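Local coordinates for Lmo0812 protein (PDB 4YF1) that may hydrolyse the 3'-diphosphate of the alarmone ppGpp, like other HD-domain pyrophosphohydrolases, at residues Leu37-Ile42 against Ile117-Leu122; Arg49-Val54 against Asp78-Leu83; Arg98-Ile103 against Gln150-Gln155. All blocks are in the same frame, centred on the assembly; numbering follows the deposited sequence. Where two conformers were deposited one is given.

Contact 1: Leu37-Ile42 against Ile117-Leu122; sequences LNVARI and IVADKL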
loop_
_atom_site.group_PDB
_atom_site.type_symbol
_atom_site.label_atom_id
_atom_site.label_comp_id
_atom_site.label_asym_id
_atom_site.label_seq_id
_atom_site.Cartn_x
_atom_site.Cartn_y
_atom_site.Cartn_z
ATOM N N LEU A 37 3.924 5.988 -0.683
ATOM C CA LEU A 37 4.404 5.733 0.662
ATOM C C LEU A 37 4.267 6.972 1.544
ATOM O O LEU A 37 3.900 6.872 2.698
ATOM C CB LEU A 37 5.841 5.206 0.629
ATOM C CG LEU A 37 5.999 3.735 0.213
ATOM C CD1 LEU A 37 5.482 2.848 1.316
ATOM C CD2 LEU A 37 5.296 3.374 -1.075
ATOM N N ASN A 38 4.584 8.146 0.986
ATOM C CA ASN A 38 4.450 9.393 1.756
ATOM C C ASN A 38 3.004 9.759 2.069
ATOM O O ASN A 38 2.711 10.272 3.148
ATOM C CB ASN A 38 5.121 10.604 1.031
ATOM C CG ASN A 38 6.647 10.576 1.069
ATOM O OD1 ASN A 38 7.274 9.788 1.770
ATOM N ND2 ASN A 38 7.272 11.517 0.310
ATOM N N VAL A 39 2.098 9.510 1.129
ATOM C CA VAL A 39 0.670 9.784 1.336
ATOM C C VAL A 39 0.166 8.781 2.421
ATOM O O VAL A 39 -0.546 9.158 3.331
ATOM C CB VAL A 39 -0.128 9.632 0.020
ATOM C CG1 VAL A 39 -1.608 9.538 0.270
ATOM C CG2 VAL A 39 0.193 10.772 -0.940
ATOM N N ALA A 40 0.588 7.533 2.314
ATOM C CA ALA A 40 0.161 6.509 3.334
ATOM C C ALA A 40 0.617 6.908 4.746
ATOM O O ALA A 40 -0.110 6.737 5.714
ATOM C CB ALA A 40 0.704 5.135 2.954
ATOM N N ARG A 41 1.831 7.448 4.860
ATOM C CA ARG A 41 2.339 7.947 6.126
ATOM C C ARG A 41 1.511 9.092 6.705
ATOM O O ARG A 41 1.218 9.116 7.914
ATOM C CB ARG A 41 3.823 8.349 5.992
ATOM C CG ARG A 41 4.417 9.048 7.189
ATOM C CD ARG A 41 5.905 9.352 7.047
ATOM N NE ARG A 41 6.338 10.182 8.155
ATOM C CZ ARG A 41 6.092 11.483 8.258
ATOM N NH1 ARG A 41 5.503 12.160 7.244
ATOM N NH2 ARG A 41 6.505 12.138 9.337
ATOM N N ILE A 42 1.162 10.071 5.876
ATOM C CA ILE A 42 0.322 11.187 6.316
ATOM C C ILE A 42 -1.012 10.641 6.872
ATOM O O ILE A 42 -1.445 11.021 7.917
ATOM C CB ILE A 42 0.049 12.142 5.156
ATOM C CG1 ILE A 42 1.340 12.893 4.787
ATOM C CG2 ILE A 42 -1.033 13.126 5.530
ATOM C CD1 ILE A 42 1.342 13.502 3.400
ATOM N N ILE A 117 -7.976 12.847 -0.581
ATOM C CA ILE A 117 -7.687 13.943 -1.532
ATOM C C ILE A 117 -6.673 14.912 -0.933
ATOM O O ILE A 117 -5.716 15.292 -1.621
ATOM C CB ILE A 117 -8.960 14.713 -1.925
ATOM C CG1 ILE A 117 -9.891 13.806 -2.732
ATOM C CG2 ILE A 117 -8.591 15.974 -2.751
ATOM C CD1 ILE A 117 -11.291 14.344 -2.989
ATOM N N VAL A 118 -6.893 15.377 0.295
ATOM C CA VAL A 118 -5.968 16.367 0.873
ATOM C C VAL A 118 -4.546 15.790 1.069
ATOM O O VAL A 118 -3.567 16.465 0.742
ATOM C CB VAL A 118 -6.513 17.002 2.141
ATOM C CG1 VAL A 118 -5.561 17.998 2.723
ATOM C CG2 VAL A 118 -7.880 17.639 1.921
ATOM N N ALA A 119 -4.433 14.542 1.527
ATOM C CA ALA A 119 -3.129 13.915 1.705
ATOM C C ALA A 119 -2.360 13.830 0.386
ATOM O O ALA A 119 -1.156 14.086 0.331
ATOM C CB ALA A 119 -3.269 12.541 2.324
ATOM N N ASP A 120 -3.068 13.460 -0.668
ATOM C CA ASP A 120 -2.481 13.387 -2.001
ATOM C C ASP A 120 -1.959 14.780 -2.417
ATOM O O ASP A 120 -0.833 14.907 -2.892
ATOM C CB ASP A 120 -3.540 12.921 -2.994
ATOM C CG ASP A 120 -3.039 12.954 -4.455
ATOM O OD1 ASP A 120 -2.024 12.300 -4.753
ATOM O OD2 ASP A 120 -3.688 13.595 -5.291
ATOM N N LYS A 121 -2.769 15.810 -2.216
ATOM C CA LYS A 121 -2.345 17.205 -2.590
ATOM C C LYS A 121 -1.238 17.740 -1.733
ATOM O O LYS A 121 -0.416 18.516 -2.187
ATOM C CB LYS A 121 -3.510 18.183 -2.528
ATOM C CG LYS A 121 -4.260 18.261 -3.816
ATOM C CD LYS A 121 -4.889 16.961 -4.175
ATOM C CE LYS A 121 -4.821 16.762 -5.665
ATOM N NZ LYS A 121 -5.744 15.638 -6.005
ATOM N N LEU A 122 -1.270 17.377 -0.463
ATOM C CA LEU A 122 -0.230 17.805 0.468
ATOM C C LEU A 122 1.139 17.294 0.068
ATOM O O LEU A 122 2.090 18.074 0.015
ATOM C CB LEU A 122 -0.578 17.367 1.917
ATOM C CG LEU A 122 0.453 17.668 3.011
ATOM C CD1 LEU A 122 0.896 19.113 3.074
ATOM C CD2 LEU A 122 -0.051 17.225 4.396
#
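V39 and I42, one helical turn apart on helix 35-45, close around the methyl group of A119 on helix 111-132. V39 has CG1 anti to its backbone N (chi1 165°), and this branch meets A119 CB at 4.0 Å. Its other branch, CG2, lies against the backbone of the partner helix, 3.8 Å from A119 O and beside D120 CA. In I42 it is CG2 that stands anti to the backbone N, and it reaches A119 CB from the next turn, also at 4.0 Å. The longer arm of I42 goes on past the alanine: CD1 lies 4.1 Å from L122 CD2, the two side chains crossing obliquely. The axes of 37-42 and 117-122 approach to 9.0 Å, their directions 129° apart, with the small A119 in the closest CA pair, V39-A119.

The CB of D120 points away from helix 35-45. Its OD2 accepts from K121 NZ at 3.0 Å in a salt bridge and from H87 NE2, while OD1 is hydrogen-bonded to H35 NE2. H35, H59, D60 and D120 converge in a pattern consistent with the HD signature, though no metal sits among them here. The chemistry is therefore split: methyl groups alone join the side chains of the two helices, while the buried carboxylate beside them is held by K121, H87 and H35, which together fix its orientation.

Contact 2: Arg49-Val54 against Asp78-Leu83; sequences REEVVV and DEVADL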
loop_
_atom_site.group_PDB
_atom_site.type_symbol
_atom_site.label_atom_id
_atom_site.label_comp_id
_atom_site.label_asym_id
_atom_site.label_seq_id
_atom_site.Cartn_x
_atom_site.Cartn_y
_atom_site.Cartn_z
ATOM N N ARG A 49 -7.799 4.378 9.557
ATOM C CA ARG A 49 -7.724 2.929 9.539
ATOM C C ARG A 49 -6.979 2.429 8.325
ATOM O O ARG A 49 -6.784 3.167 7.334
ATOM C CB ARG A 49 -9.128 2.301 9.599
ATOM C CG ARG A 49 -10.005 2.555 8.396
ATOM C CD ARG A 49 -11.469 2.255 8.679
ATOM N NE ARG A 49 -12.333 2.701 7.588
ATOM C CZ ARG A 49 -12.993 1.929 6.726
ATOM N NH1 ARG A 49 -13.031 0.586 6.832
ATOM N NH2 ARG A 49 -13.715 2.517 5.785
ATOM N N GLU A 50 -6.605 1.160 8.388
ATOM C CA GLU A 50 -5.801 0.516 7.358
ATOM C C GLU A 50 -6.409 0.594 5.948
ATOM O O GLU A 50 -5.688 0.871 4.969
ATOM C CB GLU A 50 -5.518 -0.951 7.733
ATOM C CG GLU A 50 -4.253 -1.483 7.087
ATOM C CD GLU A 50 -2.999 -0.772 7.604
ATOM O OE1 GLU A 50 -2.139 -0.364 6.778
ATOM O OE2 GLU A 50 -2.906 -0.583 8.848
ATOM N N GLU A 51 -7.725 0.385 5.839
ATOM C CA GLU A 51 -8.376 0.476 4.530
ATOM C C GLU A 51 -8.133 1.850 3.858
ATOM O O GLU A 51 -7.982 1.937 2.636
ATOM C CB GLU A 51 -9.875 0.245 4.621
ATOM C CG GLU A 51 -10.304 -1.182 4.996
ATOM C CD GLU A 51 -10.137 -1.547 6.451
ATOM O OE1 GLU A 51 -9.592 -0.756 7.270
ATOM O OE2 GLU A 51 -10.583 -2.678 6.797
ATOM N N VAL A 52 -8.136 2.907 4.665
ATOM C CA VAL A 52 -7.924 4.270 4.161
ATOM C C VAL A 52 -6.473 4.461 3.752
ATOM O O VAL A 52 -6.188 5.047 2.711
ATOM C CB VAL A 52 -8.338 5.346 5.202
ATOM C CG1 VAL A 52 -8.031 6.761 4.719
ATOM C CG2 VAL A 52 -9.829 5.266 5.503
ATOM N N VAL A 53 -5.554 4.007 4.596
ATOM C CA VAL A 53 -4.137 4.115 4.303
ATOM C C VAL A 53 -3.793 3.420 2.980
ATOM O O VAL A 53 -3.065 3.971 2.133
ATOM C CB VAL A 53 -3.290 3.557 5.451
ATOM C CG1 VAL A 53 -1.835 3.420 5.033
ATOM C CG2 VAL A 53 -3.438 4.436 6.675
ATOM N N VAL A 54 -4.324 2.219 2.802
ATOM C CA VAL A 54 -4.076 1.447 1.589
ATOM C C VAL A 54 -4.709 2.083 0.373
ATOM O O VAL A 54 -4.121 2.043 -0.708
ATOM C CB VAL A 54 -4.524 -0.013 1.752
ATOM C CG1 VAL A 54 -4.441 -0.766 0.429
ATOM C CG2 VAL A 54 -3.643 -0.692 2.793
ATOM N N ASP A 78 -13.994 -4.724 -1.825
ATOM C CA ASP A 78 -14.837 -3.597 -2.193
ATOM C C ASP A 78 -14.621 -2.305 -1.396
ATOM O O ASP A 78 -14.674 -1.227 -1.993
ATOM C CB ASP A 78 -16.320 -3.987 -2.147
ATOM C CG ASP A 78 -16.734 -4.938 -3.288
ATOM O OD1 ASP A 78 -16.316 -4.774 -4.463
ATOM O OD2 ASP A 78 -17.548 -5.835 -3.006
ATOM N N GLU A 79 -14.372 -2.399 -0.084
ATOM C CA GLU A 79 -14.183 -1.207 0.744
ATOM C C GLU A 79 -12.996 -0.377 0.262
ATOM O O GLU A 79 -13.120 0.836 0.073
ATOM C CB GLU A 79 -13.971 -1.530 2.227
ATOM C CG GLU A 79 -15.208 -1.975 2.972
ATOM C CD GLU A 79 -15.003 -1.996 4.488
ATOM O OE1 GLU A 79 -15.252 -3.059 5.109
ATOM O OE2 GLU A 79 -14.571 -0.970 5.053
ATOM N N VAL A 80 -11.843 -1.029 0.100
ATOM C CA VAL A 80 -10.659 -0.341 -0.430
ATOM C C VAL A 80 -10.921 0.144 -1.877
ATOM O O VAL A 80 -10.590 1.288 -2.232
ATOM C CB VAL A 80 -9.432 -1.256 -0.346
ATOM C CG1 VAL A 80 -8.249 -0.697 -1.115
ATOM C CG2 VAL A 80 -9.072 -1.493 1.114
ATOM N N ALA A 81 -11.528 -0.716 -2.709
ATOM C CA ALA A 81 -11.814 -0.346 -4.104
ATOM C C ALA A 81 -12.681 0.910 -4.173
ATOM O O ALA A 81 -12.397 1.814 -4.949
ATOM C CB ALA A 81 -12.461 -1.485 -4.851
ATOM N N ASP A 82 -13.688 0.985 -3.305
ATOM C CA ASP A 82 -14.574 2.149 -3.257
ATOM C C ASP A 82 -13.885 3.403 -2.778
ATOM O O ASP A 82 -14.180 4.505 -3.264
ATOM C CB ASP A 82 -15.801 1.877 -2.395
ATOM C CG ASP A 82 -16.767 0.897 -3.048
ATOM O OD1 ASP A 82 -16.626 0.624 -4.267
ATOM O OD2 ASP A 82 -17.661 0.397 -2.326
ATOM N N LEU A 83 -12.991 3.257 -1.814
ATOM C CA LEU A 83 -12.257 4.421 -1.320
ATOM C C LEU A 83 -11.348 4.955 -2.463
ATOM O O LEU A 83 -11.294 6.159 -2.723
ATOM C CB LEU A 83 -11.458 4.080 -0.053
ATOM C CG LEU A 83 -12.307 3.931 1.227
ATOM C CD1 LEU A 83 -11.496 3.311 2.349
ATOM C CD2 LEU A 83 -12.860 5.285 1.653
HETATM O O HOH W 1 -16.006 1.396 4.081
#
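R49, the N-cap residue of helix 50-64, reaches across to E79 on helix 78-87 with an extended side chain. From CB, the chain leaves with CG between the backbone N and the carbonyl carbon (chi1 66°), then runs straight through CD to NE. NE is not spent on E79: it forms a salt bridge with E112 of helix 111-132. Beyond CZ, NH1 donates to E79 OE2 at 2.8 Å, nearly linear at 175°, with the oxygen in the guanidinium plane and approached almost along its C-O bond. NH2 lies 4.2 Å from L83 CD1, and donates to a water at 3.1 Å that in turn donates to E79 OE2, so the carboxylate oxygen is held both directly and through solvent. E51 CB lies over one guanidinium face, toward the rim, and E51 OE1 adds a long salt bridge to NH1, completing a network of R49, E51 and E79.

This charged patch edges an all-helical HD-domain fold in which segments 50-54 and 78-83 cross at 47°, their axes approaching to 9.0 Å. Beneath it the contact turns apolar. L83 CD1 fits against the first turn of helix 50-64, 3.8 Å from E51 O and 4.1 Å from V52 CG2. V80 splits its branches: CG2 touches E51 CB at 4.0 Å, while CG1 meets V54 CG1. On helix 50-64, V54 also packs on L57 of the second subunit, and E50 forms a salt bridge there with R44 of that subunit.

Contact 3: Arg98-Ile103 against Gln150-Gln155; sequences RKAHTI and QKWYNQ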
loop_
_atom_site.group_PDB
_atom_site.type_symbol
_atom_site.label_atom_id
_atom_site.label_comp_id
_atom_site.label_asym_id
_atom_site.label_seq_id
_atom_site.Cartn_x
_atom_site.Cartn_y
_atom_site.Cartn_z
ATOM N N ARG A 98 -11.781 17.581 -14.679
ATOM C CA ARG A 98 -11.307 16.604 -13.664
ATOM C C ARG A 98 -11.087 17.297 -12.334
ATOM O O ARG A 98 -11.449 16.819 -11.267
ATOM C CB ARG A 98 -10.005 15.947 -14.132
ATOM C CG ARG A 98 -10.181 15.005 -15.313
ATOM C CD ARG A 98 -8.909 14.295 -15.740
ATOM N NE ARG A 98 -8.062 15.087 -16.660
ATOM C CZ ARG A 98 -6.804 15.482 -16.455
ATOM N NH1 ARG A 98 -6.178 16.173 -17.415
ATOM N NH2 ARG A 98 -6.129 15.189 -15.348
ATOM N N LYS A 99 -10.492 18.475 -12.411
ATOM C CA LYS A 99 -10.209 19.245 -11.222
ATOM C C LYS A 99 -11.446 19.791 -10.553
ATOM O O LYS A 99 -11.553 19.740 -9.315
ATOM C CB LYS A 99 -9.172 20.350 -11.547
ATOM C CG LYS A 99 -7.757 19.855 -11.388
ATOM C CD LYS A 99 -7.422 18.445 -11.839
ATOM C CE LYS A 99 -6.137 18.020 -11.192
ATOM N NZ LYS A 99 -5.546 16.729 -11.633
ATOM N N ALA A 100 -12.418 20.240 -11.339
ATOM C CA ALA A 100 -13.654 20.723 -10.737
ATOM C C ALA A 100 -14.368 19.553 -10.006
ATOM O O ALA A 100 -15.005 19.752 -8.939
ATOM C CB ALA A 100 -14.568 21.292 -11.805
ATOM N N HIS A 101 -14.281 18.365 -10.591
ATOM C CA HIS A 101 -14.945 17.218 -9.982
ATOM C C HIS A 101 -14.271 16.853 -8.658
ATOM O O HIS A 101 -14.944 16.434 -7.708
ATOM C CB HIS A 101 -15.033 16.022 -10.916
ATOM C CG HIS A 101 -15.900 16.254 -12.113
ATOM N ND1 HIS A 101 -15.723 15.576 -13.299
ATOM C CD2 HIS A 101 -16.877 17.155 -12.341
ATOM C CE1 HIS A 101 -16.594 16.010 -14.187
ATOM N NE2 HIS A 101 -17.294 16.982 -13.636
ATOM N N THR A 102 -12.960 17.019 -8.584
ATOM C CA THR A 102 -12.236 16.754 -7.322
ATOM C C THR A 102 -12.605 17.770 -6.224
ATOM O O THR A 102 -12.796 17.384 -5.032
ATOM C CB THR A 102 -10.750 16.623 -7.565
ATOM O OG1 THR A 102 -10.545 15.476 -8.382
ATOM C CG2 THR A 102 -9.957 16.464 -6.276
ATOM N N ILE A 103 -12.759 19.037 -6.593
ATOM C CA ILE A 103 -13.197 20.070 -5.643
ATOM C C ILE A 103 -14.590 19.739 -5.075
ATOM O O ILE A 103 -14.777 19.789 -3.830
ATOM C CB ILE A 103 -13.164 21.474 -6.283
ATOM C CG1 ILE A 103 -11.704 21.835 -6.552
ATOM C CG2 ILE A 103 -13.836 22.521 -5.391
ATOM C CD1 ILE A 103 -11.527 23.032 -7.494
ATOM N N GLN A 150 -3.460 26.324 -11.514
ATOM C CA GLN A 150 -2.951 25.652 -10.314
ATOM C C GLN A 150 -3.372 26.363 -9.044
ATOM O O GLN A 150 -3.691 25.710 -8.036
ATOM C CB GLN A 150 -1.444 25.431 -10.369
ATOM C CG GLN A 150 -1.054 24.348 -11.360
ATOM C CD GLN A 150 -1.394 22.942 -10.900
ATOM O OE1 GLN A 150 -2.039 22.751 -9.878
ATOM N NE2 GLN A 150 -1.011 21.956 -11.687
ATOM N N LYS A 151 -3.411 27.686 -9.083
ATOM C CA LYS A 151 -3.907 28.449 -7.946
ATOM C C LYS A 151 -5.382 28.201 -7.693
ATOM O O LYS A 151 -5.791 27.916 -6.531
ATOM C CB LYS A 151 -3.689 29.910 -8.176
ATOM C CG LYS A 151 -4.204 30.843 -7.094
ATOM C CD LYS A 151 -3.542 32.205 -7.330
ATOM C CE LYS A 151 -4.011 33.283 -6.381
ATOM N NZ LYS A 151 -5.312 33.869 -6.803
ATOM N N TRP A 152 -6.171 28.250 -8.778
ATOM C CA TRP A 152 -7.607 28.024 -8.686
ATOM C C TRP A 152 -7.880 26.653 -8.069
ATOM O O TRP A 152 -8.750 26.517 -7.225
ATOM C CB TRP A 152 -8.277 28.131 -10.061
ATOM C CG TRP A 152 -9.629 27.466 -10.150
ATOM C CD1 TRP A 152 -10.835 27.962 -9.735
ATOM C CD2 TRP A 152 -9.891 26.160 -10.677
ATOM N NE1 TRP A 152 -11.829 27.038 -9.988
ATOM C CE2 TRP A 152 -11.270 25.930 -10.561
ATOM C CE3 TRP A 152 -9.086 25.168 -11.242
ATOM C CZ2 TRP A 152 -11.861 24.747 -10.985
ATOM C CZ3 TRP A 152 -9.677 23.987 -11.682
ATOM C CH2 TRP A 152 -11.051 23.790 -11.551
ATOM N N TYR A 153 -7.130 25.656 -8.516
ATOM C CA TYR A 153 -7.313 24.263 -8.065
ATOM C C TYR A 153 -7.001 24.049 -6.578
ATOM O O TYR A 153 -7.853 23.561 -5.809
ATOM C CB TYR A 153 -6.462 23.344 -8.955
ATOM C CG TYR A 153 -6.463 21.894 -8.563
ATOM C CD1 TYR A 153 -7.638 21.269 -8.177
ATOM C CD2 TYR A 153 -5.304 21.106 -8.664
ATOM C CE1 TYR A 153 -7.654 19.935 -7.833
ATOM C CE2 TYR A 153 -5.326 19.746 -8.331
ATOM C CZ TYR A 153 -6.501 19.180 -7.916
ATOM O OH TYR A 153 -6.588 17.818 -7.614
ATOM N N ASN A 154 -5.799 24.449 -6.175
ATOM C CA ASN A 154 -5.341 24.284 -4.797
ATOM C C ASN A 154 -6.139 25.134 -3.814
ATOM O O ASN A 154 -6.526 24.648 -2.711
ATOM C CB ASN A 154 -3.831 24.514 -4.733
ATOM C CG ASN A 154 -3.059 23.388 -5.394
ATOM O OD1 ASN A 154 -2.577 23.483 -6.556
ATOM N ND2 ASN A 154 -2.987 22.295 -4.709
ATOM N N GLN A 155 -6.491 26.355 -4.226
ATOM C CA GLN A 155 -7.356 27.192 -3.382
ATOM C C GLN A 155 -8.731 26.538 -3.266
ATOM O O GLN A 155 -9.348 26.549 -2.158
ATOM C CB GLN A 155 -7.440 28.629 -3.909
ATOM C CG GLN A 155 -6.183 29.361 -3.570
ATOM C CD GLN A 155 -6.219 30.820 -3.978
ATOM O OE1 GLN A 155 -7.084 31.270 -4.741
ATOM N NE2 GLN A 155 -5.320 31.559 -3.431
HETATM O O HOH W 2 -8.046 15.519 -8.910
#
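K99 lays its aliphatic chain over the ring of Y153, where segments 98-103 and 150-155, on helices 95-108 and 147-160 of the HD-domain helical bundle, run 20° from parallel. CG sits over the ring centre in a CH-pi contact, 3.5 Å from the centroid and 9° off the normal. A bend at chi2 (39°) puts CD on the ring's side, 4.1 Å from Y153 CZ; CE lies 3.4 Å from Y153 CE2. K99 CB also touches W152 CZ3 at 3.7 Å, which puts the lysine stem against both aromatics.

One turn on, I103 points CD1 between the same two rings. The methyl lies over one face of the W152 six-membered ring, offset toward the rim and 3.9 Å from CZ2, but approaches Y153 at its edge. A100 adds its backbone N, 3.8 Å from W152 CH2. Y153 CG, anti to the backbone N, carries the ring across toward K99.

Further out, the charged end of K99 is held by a salt bridge to E89 and a cation-pi contact with W95, while its methylenes stay on the tyrosine. W95 also packs on W152, and I157, a turn beyond Y153, touches both T102 and I103. At the far end of the tyrosine ring, T102 CG2 lies near the ring plane, and a single water bridges the two hydroxyls, 2.6 Å from T102 OG1 and 3.0 Å from Y153 OH.

In the fold
Contact 1 touches both of the others. Toward contact 2, its centre about 14 Å from that of contact 1, the link is A40 CB against V53 CG1 at 3.7 Å, between helices that follow each other in the chain. Toward contact 3, centre to centre about 17 Å, I117 CG2 meets T102 CG2 at 3.8 Å. Contacts 2 and 3 sit on opposite sides of the chain's centre, their own centres about 23 Å apart. The probable HD site belongs to contact 1 through D120; Y153 of contact 3 lies near it without touching. Contacts 1 and 2 both touch the second subunit, contact 2 through more residues; contact 3 does not.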